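Local coordinates for COG0546: Predicted phosphatases (Streptococcus pneumoniae, PDB 2AH5), which is a predicted hydrolase of the haloacid dehalogenase-like family, probably a phosphatase, whose physiological substrate is not known, at residues 27-30 against 31-35; 38-41 against 42-46; 72-75 against 76-80; 185-188 against 189-193. All blocks are in the same frame, centred on the assembly; numbering follows the deposited sequence.

Contact 1 (27-30 against 31-35); sequences TYTF and KELGV
A chi1 of 178° swings the Tyr28 ring away from its own amide nitrogen and, with Glu32 folded at its second torsion (chi2 -55°), the glutamate's methylene carbon is laid over one face of the phenol one helical turn earlier. CG of Glu32 sits 3.7 Å from the centroid of the Tyr28 ring, a CH-pi contact displaced toward the hydroxyl end, its closest ring atom being CZ of Tyr28 at 3.5 Å. The carboxylate continues along the CE1 and hydroxyl side of the ring, its plane 20° from the ring plane, and OE2 of Glu32 reaches CE1 of Tyr28 at 3.6 Å. On the neighbouring flank, Thr29 and Leu33 run side by side in the same direction, methyl CG2 of Thr29 lying 3.9 Å from CD1 of Leu33. The threonine hydroxyl turns back along the helix to the carbonyl of Ala25, while Leu33 leans on Glu66 and Ile70 of helix 64-79. Phe30 faces inward, and CG2 of Val35 approaches its CD1 obliquely at 3.5 Å. The backbone explains how Val35, already beyond the helix, comes back so close. Its N donates to O of Phe30 at 3.0 Å in a nearly straight bond. The carbonyl is held mainly by Val35, with Gly34 adding a weak second bond, and Gly34 turns the chain with a positive phi. This glycine-centred reversal, sealed by an apolar pair five residues apart, is the Schellman motif, here ending helix 19-33 in the helical region, consistent with the cap of HAD-like hydrolases, that stands apart from the parallel sheet.

Contact 2 (38-41 against 42-46); sequences PDAK and TIRGF
An extended backbone through Pro38 and Asp39 gives way at Ala40 to helical geometry, and the short helix 40-45 is tied by three bonds of the i to i+4 kind. N of Ile43 donates to O of Asp39 at 3.0 Å, N of Arg44 to O of Ala40 and N of Gly45 to O of Lys41. The amide of Thr42 is taken up instead by a side chain. OD1 of Asp39 receives it at 2.9 Å, almost in line with the carboxylate's C-O bond, and also receives OG1 of Thr42 at 2.9 Å from above the carboxylate plane. A chi1 of 63°, placing CG of Asp39 between its backbone nitrogen and carbonyl carbon, turns the carboxylate back over the helix start. This is an aspartate N-cap, whose negative charge would be expected to interact favourably with the helix dipole. A water bridges the same pair, accepting from N of Asp39 and donating to OG1 of Thr42. Next to the cap, CG2 of Thr42 rests 3.6 Å from CB of Pro38, and CD1 of Ile43 lies 3.5 Å from O of Pro38; Ile43 carries on into His23 and Phe26 of helix 19-33. On the outer surface, the bent Arg44 chain lays one guanidinium face over O of Ala40 and CA of Lys41. The ammonium of Lys41 stands at that group's edge, NZ 3.8 Å from NH2 of Arg44, a like-charged approach that is probably eased by solvent.

Contact 3 (72-75 against 76-80); sequences RSYY and KAKGI
Tyr74 spreads its ring over the side chain of Lys78, one turn further on: CB of Lys78 lies 3.9 Å from the ring centroid and 14° off its normal, a CH-pi contact. The lysine then bends at its last two torsions and carries CE past the CE1 side on the same face, 3.4 Å from CE1 of Tyr74, while the phenol oxygen is hydrogen-bonded to Glu82. Tyr75 instead lays one face against the backbone of Gly79 and Ile80. N of Ile80 is 3.7 Å above the plane of the Tyr75 ring, over its centre, and C of Gly79 is offset toward the rim. Such closeness suits a residue without a side chain at Gly79. The turn here is widened to the pi type toward the C-terminal part of helix 64-79: O of Tyr74 accepts from N of Lys78 at 2.8 Å and from N of Gly79 at 3.1 Å, the latter rising above the carbonyl plane, and N of Ile80 donates to O of Tyr75. At the far end of the ring, OH of Tyr75 meets a water 2.8 Å away that donates to O of Gly79, and it is also hydrogen-bonded to Lys108. The same side chain touches Asp12, part of a DxDxT sequence like the catalytic motif of HAD phosphatases.

Contact 4 (185-188 against 189-193); sequences GEQA and DLLNY
Asp189 comes first, its CB 3.4 Å from O of Glu186 and its carboxylate turned back beside the glutamate, with OD2 of Asp189 3.7 Å from CB of Glu186. The two carboxylate planes are 33° apart, and the glutamate chain, bent at chi2 (-84°), leads its own acid away, leaving OE2 of Glu186 6.1 Å from OD2 of Asp189. OD2 of Asp189 thus meets the glutamate's methylene carbons, and the two carboxylates stay apart. N of Asp189 makes a weak bond to O of Glu186, the residue at the N-cap position. That same oxygen is the acceptor for Leu190, whose N approaches at 3.2 Å, so this carbonyl takes one sound and one weak bond. The side chain of Leu190 passes over it as well, CG 3.6 Å from O of Glu186, before burying its end against Met167 of helix 164-173. The short helix 187-191 is the crossover of a beta-alpha-beta unit between the parallel strands 176-180 and 197-199, at one margin of the Rossmann-like sheet. Leu191 follows, its N donating to O of Gln187 at 3.0 Å. Its side chain lies alongside that of Gln187 and points the same way, CD1 of Leu191 4.0 Å from CG of Gln187; both touch Ile198, on strand 197-199. Asn192 lays one face of its amide over O of Ala188, CG of Asn192 3.6 Å from it. Tyr193, beyond the contact, packs on Met167 and Leu168 of helix 164-173, and its carbonyl accepts from Lys177.

Contacts 1, 2 and 3 form one connected group in the helical region. Contact 1, on helix 19-33, touches both of the others: Phe30 CE2 of contact 1 packs 3.4 Å from Pro38 CD of contact 2, and Tyr28 CB meets Tyr74 CD1 of contact 3 at 3.7 Å. Contacts 2 and 3 do not touch, their nearest atoms being about 10 Å apart. Contact 4 belongs to the sheet-bearing part of the chain and is approached most nearly by contact 2, about 6 Å away between nearest atoms, against about 15 Å between nearest atoms for contact 3. Through Tyr75, contact 3 reaches Asp12 of the presumed catalytic motif.

Contact 1 (27-30 against 31-35)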
loop_
_atom_site.group_PDB
_atom_site.type_symbol
_atom_site.label_atom_id
_atom_site.label_comp_id
_atom_site.label_asym_id
_atom_site.label_seq_id
_atom_site.Cartn_x
_atom_site.Cartn_y
_atom_site.Cartn_z
ATOM N N THR A 27 15.119 5.436 -10.425
ATOM C CA THR A 27 16.252 6.207 -10.993
ATOM C C THR A 27 17.405 5.264 -11.375
ATOM O O THR A 27 18.130 5.526 -12.346
ATOM C CB THR A 27 16.729 7.351 -10.061
ATOM O OG1 THR A 27 17.165 6.803 -8.822
ATOM C CG2 THR A 27 15.576 8.384 -9.787
ATOM N N TYR A 28 17.588 4.192 -10.602
ATOM C CA TYR A 28 18.552 3.138 -11.000
ATOM C C TYR A 28 18.184 2.579 -12.363
ATOM O O TYR A 28 19.059 2.341 -13.218
ATOM C CB TYR A 28 18.628 1.987 -9.956
ATOM C CG TYR A 28 19.587 0.893 -10.396
ATOM C CD1 TYR A 28 20.966 1.109 -10.363
ATOM C CD2 TYR A 28 19.109 -0.320 -10.934
ATOM C CE1 TYR A 28 21.866 0.116 -10.787
ATOM C CE2 TYR A 28 19.998 -1.320 -11.362
ATOM C CZ TYR A 28 21.370 -1.081 -11.296
ATOM O OH TYR A 28 22.267 -2.028 -11.743
ATOM N N THR A 29 16.885 2.340 -12.568
ATOM C CA THR A 29 16.406 1.787 -13.840
ATOM C C THR A 29 16.681 2.719 -15.008
ATOM O O THR A 29 17.227 2.294 -16.012
ATOM C CB THR A 29 14.918 1.382 -13.768
ATOM O OG1 THR A 29 14.752 0.473 -12.672
ATOM C CG2 THR A 29 14.469 0.664 -15.084
ATOM N N PHE A 30 16.307 3.987 -14.871
ATOM C CA PHE A 30 16.584 4.976 -15.915
ATOM C C PHE A 30 18.085 5.160 -16.180
ATOM O O PHE A 30 18.482 5.295 -17.353
ATOM C CB PHE A 30 15.884 6.296 -15.607
ATOM C CG PHE A 30 14.374 6.158 -15.467
ATOM C CD1 PHE A 30 13.614 5.574 -16.480
ATOM C CD2 PHE A 30 13.726 6.622 -14.335
ATOM C CE1 PHE A 30 12.203 5.447 -16.358
ATOM C CE2 PHE A 30 12.338 6.495 -14.194
ATOM C CZ PHE A 30 11.577 5.898 -15.213
ATOM N N LYS A 31 18.903 5.162 -15.126
ATOM C CA LYS A 31 20.379 5.169 -15.291
ATOM C C LYS A 31 20.837 3.969 -16.160
ATOM O O LYS A 31 21.610 4.122 -17.100
ATOM C CB LYS A 31 21.094 5.161 -13.934
ATOM C CG LYS A 31 22.604 4.786 -14.031
ATOM C CD LYS A 31 23.287 4.716 -12.696
ATOM C CE LYS A 31 24.737 4.299 -12.880
ATOM N NZ LYS A 31 25.559 4.506 -11.645
ATOM N N GLU A 32 20.332 2.772 -15.861
ATOM C CA GLU A 32 20.763 1.582 -16.602
ATOM C C GLU A 32 20.292 1.594 -18.040
ATOM O O GLU A 32 21.019 1.129 -18.956
ATOM C CB GLU A 32 20.319 0.296 -15.885
ATOM C CG GLU A 32 21.060 0.035 -14.552
ATOM C CD GLU A 32 22.581 0.025 -14.722
ATOM O OE1 GLU A 32 23.074 -0.774 -15.531
ATOM O OE2 GLU A 32 23.268 0.840 -14.075
ATOM N N LEU A 33 19.094 2.142 -18.256
ATOM C CA LEU A 33 18.524 2.240 -19.603
ATOM C C LEU A 33 19.099 3.423 -20.409
ATOM O O LEU A 33 18.880 3.533 -21.625
ATOM C CB LEU A 33 17.001 2.300 -19.533
ATOM C CG LEU A 33 16.312 1.045 -18.971
ATOM C CD1 LEU A 33 14.804 1.222 -18.961
ATOM C CD2 LEU A 33 16.697 -0.250 -19.699
ATOM N N GLY A 34 19.822 4.296 -19.717
ATOM C CA GLY A 34 20.487 5.442 -20.318
ATOM C C GLY A 34 19.526 6.538 -20.739
ATOM O O GLY A 34 19.709 7.149 -21.789
ATOM N N VAL A 35 18.492 6.760 -19.930
ATOM C CA VAL A 35 17.431 7.739 -20.216
ATOM C C VAL A 35 17.298 8.715 -19.056
ATOM O O VAL A 35 17.549 8.344 -17.909
ATOM C CB VAL A 35 16.049 7.067 -20.458
ATOM C CG1 VAL A 35 16.088 6.141 -21.674
ATOM C CG2 VAL A 35 15.594 6.319 -19.238
#

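Contact 2 (38-41 against 42-46)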
loop_
_atom_site.group_PDB
_atom_site.type_symbol
_atom_site.label_atom_id
_atom_site.label_comp_id
_atom_site.label_asym_id
_atom_site.label_seq_id
_atom_site.Cartn_x
_atom_site.Cartn_y
_atom_site.Cartn_z
ATOM N N PRO A 38 12.658 11.105 -14.817
ATOM C CA PRO A 38 11.603 12.077 -14.502
ATOM C C PRO A 38 11.853 12.788 -13.163
ATOM O O PRO A 38 12.643 12.313 -12.331
ATOM C CB PRO A 38 10.359 11.182 -14.338
ATOM C CG PRO A 38 10.621 10.001 -15.113
ATOM C CD PRO A 38 12.108 9.753 -14.980
ATOM N N ASP A 39 11.169 13.906 -12.939
ATOM C CA ASP A 39 11.344 14.640 -11.685
ATOM C C ASP A 39 10.681 13.937 -10.484
ATOM O O ASP A 39 9.936 12.959 -10.650
ATOM C CB ASP A 39 10.910 16.120 -11.834
ATOM C CG ASP A 39 9.420 16.289 -12.166
ATOM O OD1 ASP A 39 8.591 15.455 -11.738
ATOM O OD2 ASP A 39 9.066 17.290 -12.841
ATOM N N ALA A 40 10.973 14.424 -9.283
ATOM C CA ALA A 40 10.486 13.817 -8.043
ATOM C C ALA A 40 8.961 13.755 -7.965
ATOM O O ALA A 40 8.403 12.759 -7.494
ATOM C CB ALA A 40 11.065 14.552 -6.837
ATOM N N LYS A 41 8.283 14.806 -8.439
ATOM C CA LYS A 41 6.814 14.790 -8.437
ATOM C C LYS A 41 6.291 13.659 -9.310
ATOM O O LYS A 41 5.462 12.879 -8.854
ATOM C CB LYS A 41 6.205 16.133 -8.851
ATOM C CG LYS A 41 4.769 16.294 -8.325
ATOM C CD LYS A 41 4.159 17.671 -8.660
ATOM C CE LYS A 41 5.164 18.846 -8.464
ATOM N NZ LYS A 41 5.621 19.063 -7.047
ATOM N N THR A 42 6.799 13.559 -10.536
ATOM C CA THR A 42 6.443 12.467 -11.457
ATOM C C THR A 42 6.661 11.104 -10.808
ATOM O O THR A 42 5.760 10.262 -10.824
ATOM C CB THR A 42 7.197 12.595 -12.801
ATOM O OG1 THR A 42 6.852 13.851 -13.401
ATOM C CG2 THR A 42 6.846 11.460 -13.761
ATOM N N ILE A 43 7.832 10.892 -10.200
ATOM C CA ILE A 43 8.124 9.594 -9.550
ATOM C C ILE A 43 7.220 9.321 -8.339
ATOM O O ILE A 43 6.822 8.169 -8.098
ATOM C CB ILE A 43 9.650 9.392 -9.247
ATOM C CG1 ILE A 43 10.435 9.358 -10.564
ATOM C CG2 ILE A 43 9.899 8.092 -8.433
ATOM C CD1 ILE A 43 11.965 9.443 -10.412
ATOM N N ARG A 44 6.843 10.380 -7.609
ATOM C CA ARG A 44 5.829 10.256 -6.551
ATOM C C ARG A 44 4.527 9.649 -7.091
ATOM O O ARG A 44 3.864 8.833 -6.417
ATOM C CB ARG A 44 5.552 11.629 -5.900
ATOM C CG ARG A 44 6.575 11.999 -4.834
ATOM C CD ARG A 44 6.094 13.114 -3.886
ATOM N NE ARG A 44 6.214 14.469 -4.441
ATOM C CZ ARG A 44 7.361 15.122 -4.616
ATOM N NH1 ARG A 44 8.516 14.549 -4.308
ATOM N NH2 ARG A 44 7.356 16.347 -5.125
ATOM N N GLY A 45 4.191 10.034 -8.322
ATOM C CA GLY A 45 3.002 9.580 -9.013
ATOM C C GLY A 45 3.074 8.110 -9.377
ATOM O O GLY A 45 2.045 7.482 -9.603
ATOM N N PHE A 46 4.297 7.561 -9.439
ATOM C CA PHE A 46 4.493 6.122 -9.667
ATOM C C PHE A 46 4.344 5.238 -8.402
ATOM O O PHE A 46 4.495 4.009 -8.477
ATOM C CB PHE A 46 5.872 5.828 -10.283
ATOM C CG PHE A 46 6.160 6.512 -11.602
ATOM C CD1 PHE A 46 5.154 7.083 -12.383
ATOM C CD2 PHE A 46 7.481 6.539 -12.082
ATOM C CE1 PHE A 46 5.465 7.706 -13.608
ATOM C CE2 PHE A 46 7.798 7.149 -13.307
ATOM C CZ PHE A 46 6.794 7.735 -14.063
HETATM O O HOH W 1 9.155 14.764 -15.183
#

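Contact 3 (72-75 against 76-80)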
loop_
_atom_site.group_PDB
_atom_site.type_symbol
_atom_site.label_atom_id
_atom_site.label_comp_id
_atom_site.label_asym_id
_atom_site.label_seq_id
_atom_site.Cartn_x
_atom_site.Cartn_y
_atom_site.Cartn_z
ATOM N N ARG A 72 13.261 -4.330 -10.115
ATOM C CA ARG A 72 13.171 -5.323 -9.047
ATOM C C ARG A 72 14.551 -5.742 -8.541
ATOM O O ARG A 72 14.703 -6.027 -7.341
ATOM C CB ARG A 72 12.335 -6.514 -9.482
ATOM C CG ARG A 72 10.918 -6.148 -9.843
ATOM C CD ARG A 72 9.984 -7.283 -9.562
ATOM N NE ARG A 72 8.577 -6.902 -9.732
ATOM C CZ ARG A 72 7.899 -6.079 -8.924
ATOM N NH1 ARG A 72 8.496 -5.501 -7.889
ATOM N NH2 ARG A 72 6.618 -5.807 -9.173
ATOM N N SER A 73 15.546 -5.719 -9.435
ATOM C CA SER A 73 16.954 -5.976 -9.097
ATOM C C SER A 73 17.562 -4.966 -8.119
ATOM O O SER A 73 18.431 -5.326 -7.305
ATOM C CB SER A 73 17.836 -6.073 -10.370
ATOM O OG SER A 73 18.320 -4.802 -10.815
ATOM N N TYR A 74 17.148 -3.706 -8.204
ATOM C CA TYR A 74 17.541 -2.744 -7.200
ATOM C C TYR A 74 16.655 -2.938 -5.951
ATOM O O TYR A 74 17.152 -2.969 -4.817
ATOM C CB TYR A 74 17.450 -1.307 -7.727
ATOM C CG TYR A 74 17.891 -0.282 -6.711
ATOM C CD1 TYR A 74 19.197 0.233 -6.715
ATOM C CD2 TYR A 74 17.019 0.144 -5.717
ATOM C CE1 TYR A 74 19.609 1.179 -5.762
ATOM C CE2 TYR A 74 17.422 1.074 -4.755
ATOM C CZ TYR A 74 18.715 1.592 -4.787
ATOM O OH TYR A 74 19.101 2.499 -3.819
ATOM N N TYR A 75 15.352 -3.098 -6.162
ATOM C CA TYR A 75 14.414 -3.031 -5.031
ATOM C C TYR A 75 14.601 -4.156 -4.006
ATOM O O TYR A 75 14.630 -3.911 -2.787
ATOM C CB TYR A 75 12.957 -2.945 -5.503
ATOM C CG TYR A 75 12.096 -2.436 -4.377
ATOM C CD1 TYR A 75 12.068 -1.080 -4.072
ATOM C CD2 TYR A 75 11.374 -3.315 -3.580
ATOM C CE1 TYR A 75 11.330 -0.589 -2.994
ATOM C CE2 TYR A 75 10.628 -2.838 -2.479
ATOM C CZ TYR A 75 10.613 -1.466 -2.214
ATOM O OH TYR A 75 9.875 -0.978 -1.162
ATOM N N LYS A 76 14.727 -5.386 -4.499
ATOM C CA LYS A 76 14.895 -6.557 -3.620
ATOM C C LYS A 76 16.164 -6.500 -2.773
ATOM O O LYS A 76 16.144 -6.825 -1.572
ATOM C CB LYS A 76 14.840 -7.860 -4.445
ATOM C CG LYS A 76 13.445 -8.179 -4.997
ATOM C CD LYS A 76 12.438 -8.517 -3.861
ATOM C CE LYS A 76 12.066 -9.997 -3.828
ATOM N NZ LYS A 76 11.160 -10.303 -2.676
ATOM N N ALA A 77 17.257 -6.058 -3.378
ATOM C CA ALA A 77 18.563 -6.024 -2.721
ATOM C C ALA A 77 18.824 -4.758 -1.914
ATOM O O ALA A 77 19.593 -4.790 -0.952
ATOM C CB ALA A 77 19.688 -6.223 -3.757
ATOM N N LYS A 78 18.186 -3.646 -2.301
ATOM C CA LYS A 78 18.543 -2.333 -1.761
ATOM C C LYS A 78 17.326 -1.474 -1.404
ATOM O O LYS A 78 17.257 -0.925 -0.304
ATOM C CB LYS A 78 19.443 -1.553 -2.735
ATOM C CG LYS A 78 20.928 -1.935 -2.689
ATOM C CD LYS A 78 21.844 -1.062 -3.618
ATOM C CE LYS A 78 21.794 0.441 -3.293
ATOM N NZ LYS A 78 22.369 0.774 -1.952
ATOM N N GLY A 79 16.390 -1.349 -2.345
ATOM C CA GLY A 79 15.271 -0.383 -2.213
ATOM C C GLY A 79 14.378 -0.680 -1.025
ATOM O O GLY A 79 13.866 0.230 -0.368
ATOM N N ILE A 80 14.182 -1.967 -0.773
ATOM C CA ILE A 80 13.285 -2.445 0.272
ATOM C C ILE A 80 13.711 -1.937 1.664
ATOM O O ILE A 80 12.854 -1.737 2.534
ATOM C CB ILE A 80 13.185 -4.001 0.247
ATOM C CG1 ILE A 80 11.978 -4.472 1.084
ATOM C CG2 ILE A 80 14.546 -4.634 0.629
ATOM C CD1 ILE A 80 11.627 -5.957 0.940
HETATM O O HOH W 2 11.310 1.081 0.045
#

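Contact 4 (185-188 against 189-193)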
loop_
_atom_site.group_PDB
_atom_site.type_symbol
_atom_site.label_atom_id
_atom_site.label_comp_id
_atom_site.label_asym_id
_atom_site.label_seq_id
_atom_site.Cartn_x
_atom_site.Cartn_y
_atom_site.Cartn_z
ATOM N N GLY A 185 -0.804 9.000 -2.211
ATOM C CA GLY A 185 -1.930 9.461 -3.001
ATOM C C GLY A 185 -2.347 10.865 -2.601
ATOM O O GLY A 185 -2.122 11.289 -1.455
ATOM N N GLU A 186 -2.961 11.578 -3.543
ATOM C CA GLU A 186 -3.399 12.961 -3.326
ATOM C C GLU A 186 -4.837 13.005 -2.790
ATOM O O GLU A 186 -5.696 12.264 -3.260
ATOM C CB GLU A 186 -3.309 13.760 -4.629
ATOM C CG GLU A 186 -1.979 13.610 -5.387
ATOM C CD GLU A 186 -0.890 14.544 -4.891
ATOM O OE1 GLU A 186 -0.881 14.906 -3.692
ATOM O OE2 GLU A 186 -0.040 14.934 -5.722
ATOM N N GLN A 187 -5.086 13.896 -1.829
ATOM C CA GLN A 187 -6.386 13.994 -1.150
ATOM C C GLN A 187 -7.551 14.213 -2.118
ATOM O O GLN A 187 -8.619 13.634 -1.941
ATOM C CB GLN A 187 -6.355 15.096 -0.076
ATOM C CG GLN A 187 -7.639 15.245 0.743
ATOM C CD GLN A 187 -7.475 16.161 1.954
ATOM O OE1 GLN A 187 -6.414 16.769 2.151
ATOM N NE2 GLN A 187 -8.521 16.260 2.775
ATOM N N ALA A 188 -7.327 15.059 -3.126
ATOM C CA ALA A 188 -8.321 15.359 -4.162
ATOM C C ALA A 188 -8.858 14.094 -4.829
ATOM O O ALA A 188 -10.079 13.954 -4.996
ATOM C CB ALA A 188 -7.743 16.316 -5.205
ATOM N N ASP A 189 -7.948 13.181 -5.188
ATOM C CA ASP A 189 -8.304 11.888 -5.774
ATOM C C ASP A 189 -9.119 11.051 -4.778
ATOM O O ASP A 189 -10.198 10.538 -5.111
ATOM C CB ASP A 189 -7.044 11.115 -6.191
ATOM C CG ASP A 189 -6.361 11.696 -7.424
ATOM O OD1 ASP A 189 -7.012 11.772 -8.495
ATOM O OD2 ASP A 189 -5.158 12.049 -7.334
ATOM N N LEU A 190 -8.622 10.938 -3.550
ATOM C CA LEU A 190 -9.231 10.046 -2.572
ATOM C C LEU A 190 -10.662 10.453 -2.269
ATOM O O LEU A 190 -11.540 9.604 -2.136
ATOM C CB LEU A 190 -8.418 10.004 -1.289
ATOM C CG LEU A 190 -7.000 9.452 -1.471
ATOM C CD1 LEU A 190 -6.134 9.774 -0.280
ATOM C CD2 LEU A 190 -7.042 7.948 -1.749
ATOM N N LEU A 191 -10.904 11.760 -2.190
ATOM C CA LEU A 191 -12.253 12.217 -1.864
ATOM C C LEU A 191 -13.267 11.945 -2.991
ATOM O O LEU A 191 -14.453 11.833 -2.717
ATOM C CB LEU A 191 -12.263 13.703 -1.500
ATOM C CG LEU A 191 -11.609 14.180 -0.206
ATOM C CD1 LEU A 191 -11.505 15.695 -0.201
ATOM C CD2 LEU A 191 -12.409 13.709 0.990
ATOM N N ASN A 192 -12.804 11.827 -4.237
ATOM C CA ASN A 192 -13.705 11.476 -5.332
ATOM C C ASN A 192 -14.360 10.111 -5.150
ATOM O O ASN A 192 -15.342 9.802 -5.829
ATOM C CB ASN A 192 -12.980 11.516 -6.672
ATOM C CG ASN A 192 -12.730 12.940 -7.168
ATOM O OD1 ASN A 192 -13.340 13.890 -6.701
ATOM N ND2 ASN A 192 -11.811 13.078 -8.105
ATOM N N TYR A 193 -13.812 9.304 -4.240
ATOM C CA TYR A 193 -14.358 7.977 -3.932
ATOM C C TYR A 193 -15.209 7.897 -2.653
ATOM O O TYR A 193 -15.579 6.799 -2.232
ATOM C CB TYR A 193 -13.245 6.930 -3.917
ATOM C CG TYR A 193 -12.485 6.884 -5.225
ATOM C CD1 TYR A 193 -12.939 6.106 -6.283
ATOM C CD2 TYR A 193 -11.346 7.675 -5.419
ATOM C CE1 TYR A 193 -12.253 6.092 -7.520
ATOM C CE2 TYR A 193 -10.646 7.656 -6.635
ATOM C CZ TYR A 193 -11.116 6.873 -7.673
ATOM O OH TYR A 193 -10.435 6.838 -8.863
#